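Local coordinates for CheC domain protein (Shewanella loihica PV-4, PDB 3IIC) that probably dephosphorylates the chemotaxis response regulator CheY, as characterised CheX phosphatases do, at residues Asn8-Ser13 and Ile149-Glu154; Lys55-Ile60 and Ile127-Asp132. All coordinates share one frame; numbering follows the deposited sequence.

Interaction 1: Asn8-Ser13 and Ile149-Glu154; sequences NPFLDS and IEICFE
Phe-10 and Leu-11, consecutive residues of helix 4-22, pack against Ile-151 and Ile-149 on strand 147-154. Phe-10 comes first and meets Ile-151 mainly through the base of its side chain: CB lies 3.9 Å from Ile-151 CG1. Its CG stands beside the backbone N (chi1 -67°), and the ring then runs past the isoleucine with one face over Ile-151 CG2, which sits 4.1 Å above the ring plane and is displaced toward the rim. The touch is therefore methyl to ring margin, over the CD2-CE2 side of that face. The carbonyl O of Phe-10 has an apolar neighbour across the contact as well, Ile-149 CD1.

Leu-11 starts out alongside the strand; its CD1 continues anti to CA (chi2 -171°), which turns the other methyl, CD2, onto the two isoleucines. That one methyl lies 3.6 Å from Ile-149 CG2 and 4.0 Å from Ile-151 CD1. Ile-151 thus divides its branches, with CG2 on the Phe-10 ring and CD1 reaching both Leu-11 CD2 and Phe-10 CB. Two residues on, Ser-13 turns back on its own helix, to the residue one turn before it: OG binds Pro-9 O at 2.8 Å, while Ser-13 N reaches the same oxygen from the other face of the carbonyl plane, so the buried hydroxyl of Ser-13 is satisfied within the helix.

Phe-6, Ala-101, Leu-105 and Phe-112 also touch Phe-10. Helix and strand run nearly antiparallel, at 156° and 9.9 Å between the axes of the two segments. This is the layered alpha/beta packing of the CheC-like fold, in which helices cover one face of an antiparallel sheet and alternate strand residues point into the apolar layer.

Interaction 2: Lys55-Ile60 and Ile127-Asp132; sequences KGSLSI and IAHKSD
His-129 is held by both ring nitrogens between two serines of one strand. ND1 lies 2.6 Å from Ser-57 OG and NE2 lies 2.9 Å from Ser-59 OG, both hydrogen bonds made at the ring edge, near its plane. With a bond at each nitrogen the imidazole is fixed against rotation and meets the strand edge-on, CE1 leading; CE1 then points between the serines, 3.6 Å from Ser-57 O and close to the peptide that follows. Both serine hydroxyls sit between the backbone N and the carbonyl carbon (chi1 51° in Ser-57, 62° in Ser-59), which makes two similarly placed hydroxyls, two residues apart on the same side of the strand. Beside the second of them, Ile-127 CG2 rests 3.6 Å from Ser-59 OG, closing an apolar flank against it.

The histidine's backbone is anchored in turn: Asp-36 OD2 binds its N and Lys-135 NZ binds its O. Beyond it, Lys-130 forms salt bridges with Asp-88 and Glu-84 of the second subunit. Strand 125-129 lies over strand 54-62, its segment axis 8.8 Å away and nearly antiparallel, and pairs at Ala-128 and His-129 with a strand of that subunit. On the other face of strand 54-62, Leu-58 and Ile-60 point away toward helices 4-22 and 84-107.

How the interactions relate
The two contacts lie on opposite faces of the same antiparallel sheet, their centres 10 Å apart. Strands 147-154 and 54-62 are neighbours in it, probably hydrogen-bonded where Cys-152 O lies 2.8 Å from Ser-57 N. Interaction 1 seats helix 4-22 on one face and interaction 2 lays strand 125-129 over the other. Phe-10 meets Leu-58 on the helical side, and Glu-150 packs against His-129 on the opposite one. Along the chain the order is 8-13, 55-60, 127-132, 149-154, so interaction 1 spans interaction 2. Interaction 1 thus brings the two ends of the chain together in the core, while the second contact leads to the subunit interface.

Interaction 1: Asn8-Ser13 and Ile149-Glu154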
ATOM      1  N   ASN A   8       3.781  13.108 -15.822  1.00 41.83           N
ATOM      2  CA  ASN A   8       5.167  13.645 -15.822  1.00 41.41           C
ATOM      3  C   ASN A   8       5.747  14.185 -14.496  1.00 40.58           C
ATOM      4  O   ASN A   8       6.885  13.869 -14.201  1.00 39.91           O
ATOM      5  CB  ASN A   8       5.416  14.643 -16.984  1.00 41.03           C
ATOM      6  CG  ASN A   8       5.585  13.951 -18.352  1.00 41.24           C
ATOM      7  OD1 ASN A   8       5.640  12.735 -18.461  1.00 41.26           O
ATOM      8  ND2 ASN A   8       5.681  14.752 -19.394  1.00 42.21           N
ATOM      9  N   PRO A   9       4.984  15.004 -13.726  1.00 40.11           N
ATOM     10  CA  PRO A   9       5.434  15.487 -12.409  1.00 39.66           C
ATOM     11  C   PRO A   9       5.865  14.364 -11.437  1.00 38.94           C
ATOM     12  O   PRO A   9       6.837  14.540 -10.728  1.00 38.27           O
ATOM     13  CB  PRO A   9       4.218  16.244 -11.885  1.00 39.64           C
ATOM     14  CG  PRO A   9       3.628  16.830 -13.144  1.00 40.53           C
ATOM     15  CD  PRO A   9       3.822  15.785 -14.206  1.00 40.28           C
ATOM     16  N   PHE A  10       5.165  13.230 -11.447  1.00 38.28           N
ATOM     17  CA  PHE A  10       5.546  12.068 -10.624  1.00 38.43           C
ATOM     18  C   PHE A  10       6.867  11.457 -11.101  1.00 38.00           C
ATOM     19  O   PHE A  10       7.714  11.131 -10.289  1.00 37.19           O
ATOM     20  CB  PHE A  10       4.452  10.994 -10.612  1.00 38.05           C
ATOM     21  CG  PHE A  10       3.188  11.423  -9.924  1.00 38.65           C
ATOM     22  CD1 PHE A  10       3.088  11.400  -8.525  1.00 38.28           C
ATOM     23  CD2 PHE A  10       2.088  11.860 -10.667  1.00 38.05           C
ATOM     24  CE1 PHE A  10       1.919  11.807  -7.886  1.00 38.90           C
ATOM     25  CE2 PHE A  10       0.912  12.249 -10.040  1.00 38.28           C
ATOM     26  CZ  PHE A  10       0.815  12.239  -8.649  1.00 38.51           C
ATOM     27  N   LEU A  11       7.041  11.344 -12.416  1.00 38.47           N
ATOM     28  CA  LEU A  11       8.275  10.772 -13.012  1.00 38.37           C
ATOM     29  C   LEU A  11       9.510  11.666 -12.754  1.00 38.29           C
ATOM     30  O   LEU A  11      10.567  11.179 -12.335  1.00 37.29           O
ATOM     31  CB  LEU A  11       8.084  10.507 -14.520  1.00 38.25           C
ATOM     32  CG  LEU A  11       6.918   9.578 -14.937  1.00 38.25           C
ATOM     33  CD1 LEU A  11       7.019   9.268 -16.436  1.00 36.74           C
ATOM     34  CD2 LEU A  11       6.833   8.251 -14.108  1.00 36.14           C
ATOM     35  N   ASP A  12       9.343  12.968 -12.992  1.00 37.91           N
ATOM     36  CA  ASP A  12      10.382  13.962 -12.735  1.00 38.02           C
ATOM     37  C   ASP A  12      10.824  14.005 -11.241  1.00 38.03           C
ATOM     38  O   ASP A  12      11.996  14.182 -10.971  1.00 37.37           O
ATOM     39  CB  ASP A  12       9.900  15.366 -13.106  1.00 38.06           C
ATOM     40  CG  ASP A  12       9.655  15.575 -14.614  1.00 37.85           C
ATOM     41  OD1 ASP A  12      10.157  14.827 -15.489  1.00 34.48           O
ATOM     42  OD2 ASP A  12       8.941  16.559 -14.906  1.00 41.22           O
ATOM     43  N   SER A  13       9.874  13.887 -10.308  1.00 38.19           N
ATOM     44  CA  SER A  13      10.154  13.931  -8.864  1.00 39.02           C
ATOM     45  C   SER A  13      10.970  12.740  -8.436  1.00 39.27           C
ATOM     46  O   SER A  13      11.836  12.898  -7.589  1.00 39.70           O
ATOM     47  CB  SER A  13       8.888  13.961  -7.998  1.00 38.84           C
ATOM     48  OG  SER A  13       8.094  15.062  -8.314  1.00 41.12           O
ATOM     49  N   ILE A 149       7.842   2.552 -10.948  1.00 38.67           N
ATOM     50  CA  ILE A 149       6.874   3.477 -10.365  1.00 38.21           C
ATOM     51  C   ILE A 149       5.550   3.228 -11.052  1.00 38.45           C
ATOM     52  O   ILE A 149       5.494   3.210 -12.281  1.00 38.59           O
ATOM     53  CB  ILE A 149       7.304   4.962 -10.448  1.00 38.42           C
ATOM     54  CG1 ILE A 149       6.373   5.856  -9.628  1.00 38.68           C
ATOM     55  CG2 ILE A 149       7.364   5.485 -11.931  1.00 39.05           C
ATOM     56  CD1 ILE A 149       6.982   7.239  -9.421  1.00 39.48           C
ATOM     57  N   GLU A 150       4.487   3.006 -10.262  1.00 38.74           N
ATOM     58  CA  GLU A 150       3.128   2.885 -10.776  1.00 38.20           C
ATOM     59  C   GLU A 150       2.265   4.039 -10.249  1.00 38.56           C
ATOM     60  O   GLU A 150       2.238   4.295  -9.043  1.00 38.10           O
ATOM     61  CB  GLU A 150       2.501   1.525 -10.473  1.00 37.73           C
ATOM     62  CG  GLU A 150       1.018   1.391 -10.891  1.00 37.91           C
ATOM     63  CD  GLU A 150       0.470  -0.035 -10.883  1.00 37.85           C
ATOM     64  OE1 GLU A 150       1.146  -0.993 -10.414  1.00 37.56           O
ATOM     65  OE2 GLU A 150      -0.684  -0.186 -11.332  1.00 34.25           O
ATOM     66  N   ILE A 151       1.600   4.744 -11.166  1.00 39.16           N
ATOM     67  CA  ILE A 151       0.647   5.818 -10.831  1.00 39.95           C
ATOM     68  C   ILE A 151      -0.726   5.405 -11.368  1.00 40.23           C
ATOM     69  O   ILE A 151      -0.862   5.019 -12.526  1.00 39.30           O
ATOM     70  CB  ILE A 151       1.021   7.233 -11.436  1.00 40.66           C
ATOM     71  CG1 ILE A 151       2.471   7.647 -11.061  1.00 41.66           C
ATOM     72  CG2 ILE A 151      -0.029   8.313 -10.986  1.00 38.39           C
ATOM     73  CD1 ILE A 151       3.519   7.383 -12.136  1.00 41.83           C
ATOM     74  N   CYS A 152      -1.739   5.513 -10.518  1.00 41.40           N
ATOM     75  CA  CYS A 152      -3.110   5.154 -10.871  1.00 42.63           C
ATOM     76  C   CYS A 152      -4.058   6.245 -10.353  1.00 42.52           C
ATOM     77  O   CYS A 152      -3.917   6.707  -9.217  1.00 42.81           O
ATOM     78  CB  CYS A 152      -3.396   3.799 -10.254  1.00 43.08           C
ATOM     79  SG  CYS A 152      -4.969   3.183 -10.614  1.00 48.47           S
ATOM     80  N   PHE A 153      -4.987   6.684 -11.190  1.00 43.30           N
ATOM     81  CA  PHE A 153      -5.903   7.780 -10.817  1.00 44.16           C
ATOM     82  C   PHE A 153      -7.237   7.669 -11.547  1.00 43.87           C
ATOM     83  O   PHE A 153      -7.258   7.258 -12.691  1.00 44.11           O
ATOM     84  CB  PHE A 153      -5.222   9.129 -11.121  1.00 44.46           C
ATOM     85  CG  PHE A 153      -5.271  10.103  -9.967  1.00 46.92           C
ATOM     86  CD1 PHE A 153      -6.364  10.970  -9.792  1.00 47.71           C
ATOM     87  CD2 PHE A 153      -4.226  10.129  -9.034  1.00 48.70           C
ATOM     88  CE1 PHE A 153      -6.411  11.856  -8.700  1.00 49.54           C
ATOM     89  CE2 PHE A 153      -4.264  11.005  -7.921  1.00 49.88           C
ATOM     90  CZ  PHE A 153      -5.360  11.880  -7.760  1.00 49.81           C
ATOM     91  N   GLU A 154      -8.332   8.000 -10.861  1.00 44.54           N
ATOM     92  CA  GLU A 154      -9.694   8.005 -11.431  1.00 44.86           C
ATOM     93  C   GLU A 154     -10.444   9.250 -10.951  1.00 45.48           C
ATOM     94  O   GLU A 154     -10.379   9.583  -9.765  1.00 45.70           O
ATOM     95  CB  GLU A 154     -10.475   6.749 -11.024  1.00 44.71           C
ATOM     96  CG  GLU A 154     -10.559   6.464  -9.523  1.00 44.80           C
ATOM     97  CD  GLU A 154     -11.651   5.460  -9.150  1.00 46.01           C
ATOM     98  OE1 GLU A 154     -12.502   5.815  -8.296  1.00 44.24           O
ATOM     99  OE2 GLU A 154     -11.663   4.325  -9.702  1.00 47.58           O
TER

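Interaction 2: Lys55-Ile60 and Ile127-Asp132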
ATOM      1  N   LYS A  55      -9.763   9.999  -6.814  1.00 40.09           N
ATOM      2  CA  LYS A  55      -8.933   9.176  -5.959  1.00 40.36           C
ATOM      3  C   LYS A  55      -7.860   8.428  -6.775  1.00 39.81           C
ATOM      4  O   LYS A  55      -8.055   8.116  -7.964  1.00 39.99           O
ATOM      5  CB  LYS A  55      -9.780   8.270  -5.054  1.00 40.83           C
ATOM      6  CG  LYS A  55     -10.739   7.341  -5.746  1.00 42.58           C
ATOM      7  CD  LYS A  55     -11.508   6.454  -4.767  1.00 43.45           C
ATOM      8  CE  LYS A  55     -12.552   7.224  -3.977  1.00 46.06           C
ATOM      9  NZ  LYS A  55     -13.418   6.313  -3.169  1.00 46.29           N
ATOM     10  N   GLY A  56      -6.718   8.200  -6.135  1.00 38.36           N
ATOM     11  CA  GLY A  56      -5.586   7.564  -6.779  1.00 37.96           C
ATOM     12  C   GLY A  56      -4.599   6.918  -5.850  1.00 37.14           C
ATOM     13  O   GLY A  56      -4.784   6.890  -4.620  1.00 36.47           O
ATOM     14  N   SER A  57      -3.540   6.412  -6.461  1.00 36.68           N
ATOM     15  CA  SER A  57      -2.512   5.686  -5.740  1.00 36.86           C
ATOM     16  C   SER A  57      -1.186   5.658  -6.470  1.00 36.58           C
ATOM     17  O   SER A  57      -1.137   5.693  -7.700  1.00 37.27           O
ATOM     18  CB  SER A  57      -3.000   4.252  -5.435  1.00 37.23           C
ATOM     19  OG  SER A  57      -3.483   3.597  -6.609  1.00 37.55           O
ATOM     20  N   LEU A  58      -0.115   5.660  -5.688  1.00 36.48           N
ATOM     21  CA  LEU A  58       1.231   5.604  -6.202  1.00 36.73           C
ATOM     22  C   LEU A  58       2.055   4.503  -5.488  1.00 36.33           C
ATOM     23  O   LEU A  58       1.906   4.317  -4.299  1.00 36.03           O
ATOM     24  CB  LEU A  58       1.890   6.975  -6.081  1.00 36.80           C
ATOM     25  CG  LEU A  58       3.364   7.115  -6.474  1.00 37.17           C
ATOM     26  CD1 LEU A  58       3.609   8.476  -7.100  1.00 39.71           C
ATOM     27  CD2 LEU A  58       4.263   6.924  -5.275  1.00 38.81           C
ATOM     28  N   SER A  59       2.866   3.768  -6.249  1.00 36.17           N
ATOM     29  CA  SER A  59       3.814   2.809  -5.664  1.00 36.49           C
ATOM     30  C   SER A  59       5.163   2.953  -6.353  1.00 36.18           C
ATOM     31  O   SER A  59       5.225   3.282  -7.529  1.00 35.94           O
ATOM     32  CB  SER A  59       3.303   1.363  -5.703  1.00 36.32           C
ATOM     33  OG  SER A  59       3.095   0.888  -7.008  1.00 36.48           O
ATOM     34  N   ILE A  60       6.228   2.804  -5.583  1.00 35.63           N
ATOM     35  CA  ILE A  60       7.608   2.835  -6.079  1.00 35.66           C
ATOM     36  C   ILE A  60       8.249   1.553  -5.498  1.00 35.93           C
ATOM     37  O   ILE A  60       8.349   1.423  -4.282  1.00 34.55           O
ATOM     38  CB  ILE A  60       8.432   4.072  -5.608  1.00 35.40           C
ATOM     39  CG1 ILE A  60       7.735   5.424  -5.945  1.00 36.78           C
ATOM     40  CG2 ILE A  60       9.811   3.989  -6.225  1.00 33.87           C
ATOM     41  CD1 ILE A  60       8.428   6.678  -5.342  1.00 34.58           C
ATOM     42  N   ILE A 127       2.554  -5.902  -7.311  1.00 36.73           N
ATOM     43  CA  ILE A 127       1.636  -4.830  -6.904  1.00 37.28           C
ATOM     44  C   ILE A 127       0.521  -4.629  -7.925  1.00 36.90           C
ATOM     45  O   ILE A 127       0.808  -4.498  -9.109  1.00 36.60           O
ATOM     46  CB  ILE A 127       2.422  -3.493  -6.739  1.00 37.87           C
ATOM     47  CG1 ILE A 127       3.481  -3.658  -5.631  1.00 39.37           C
ATOM     48  CG2 ILE A 127       1.470  -2.291  -6.444  1.00 36.82           C
ATOM     49  CD1 ILE A 127       4.283  -2.432  -5.343  1.00 41.94           C
ATOM     50  N   ALA A 128      -0.725  -4.639  -7.436  1.00 36.26           N
ATOM     51  CA  ALA A 128      -1.928  -4.408  -8.230  1.00 36.67           C
ATOM     52  C   ALA A 128      -2.668  -3.217  -7.632  1.00 36.58           C
ATOM     53  O   ALA A 128      -3.021  -3.246  -6.459  1.00 36.88           O
ATOM     54  CB  ALA A 128      -2.828  -5.630  -8.235  1.00 35.88           C
ATOM     55  N   HIS A 129      -2.850  -2.152  -8.416  1.00 36.58           N
ATOM     56  CA  HIS A 129      -3.654  -0.990  -7.992  1.00 35.70           C
ATOM     57  C   HIS A 129      -5.029  -1.325  -8.500  1.00 36.32           C
ATOM     58  O   HIS A 129      -5.217  -1.419  -9.692  1.00 36.92           O
ATOM     59  CB  HIS A 129      -3.154   0.284  -8.642  1.00 35.72           C
ATOM     60  CG  HIS A 129      -1.855   0.763  -8.113  1.00 34.58           C
ATOM     61  ND1 HIS A 129      -1.657   2.068  -7.727  1.00 35.70           N
ATOM     62  CD2 HIS A 129      -0.688   0.112  -7.874  1.00 35.37           C
ATOM     63  CE1 HIS A 129      -0.399   2.213  -7.326  1.00 38.91           C
ATOM     64  NE2 HIS A 129       0.210   1.039  -7.405  1.00 34.69           N
ATOM     65  N   LYS A 130      -5.990  -1.520  -7.604  1.00 37.19           N
ATOM     66  CA  LYS A 130      -7.340  -1.935  -7.978  1.00 38.32           C
ATOM     67  C   LYS A 130      -8.271  -0.723  -8.228  1.00 38.94           C
ATOM     68  O   LYS A 130      -8.943  -0.231  -7.316  1.00 38.43           O
ATOM     69  CB  LYS A 130      -7.899  -2.910  -6.923  1.00 38.05           C
ATOM     70  CG  LYS A 130      -7.068  -4.178  -6.777  1.00 38.63           C
ATOM     71  CD  LYS A 130      -6.985  -5.014  -8.075  1.00 38.71           C
ATOM     72  CE  LYS A 130      -6.344  -6.374  -7.831  1.00 39.75           C
ATOM     73  NZ  LYS A 130      -6.160  -7.227  -9.053  1.00 38.13           N
ATOM     74  N   SER A 131      -8.264  -0.254  -9.477  1.00 39.59           N
ATOM     75  CA  SER A 131      -9.043   0.904  -9.886  1.00 40.69           C
ATOM     76  C   SER A 131      -9.505   0.834 -11.336  1.00 40.89           C
ATOM     77  O   SER A 131      -8.842   0.239 -12.191  1.00 40.99           O
ATOM     78  CB  SER A 131      -8.172   2.146  -9.743  1.00 40.59           C
ATOM     79  OG  SER A 131      -8.857   3.324 -10.166  1.00 42.66           O
ATOM     80  N   ASP A 132     -10.600   1.538 -11.604  1.00 41.39           N
ATOM     81  CA  ASP A 132     -11.165   1.637 -12.944  1.00 41.83           C
ATOM     82  C   ASP A 132     -10.420   2.709 -13.757  1.00 41.43           C
ATOM     83  O   ASP A 132     -10.554   2.758 -14.974  1.00 41.65           O
ATOM     84  CB  ASP A 132     -12.665   1.940 -12.871  1.00 42.06           C
ATOM     85  CG  ASP A 132     -13.429   0.945 -11.977  1.00 43.51           C
ATOM     86  OD1 ASP A 132     -13.006  -0.232 -11.860  1.00 45.25           O
ATOM     87  OD2 ASP A 132     -14.449   1.351 -11.376  1.00 45.79           O
TER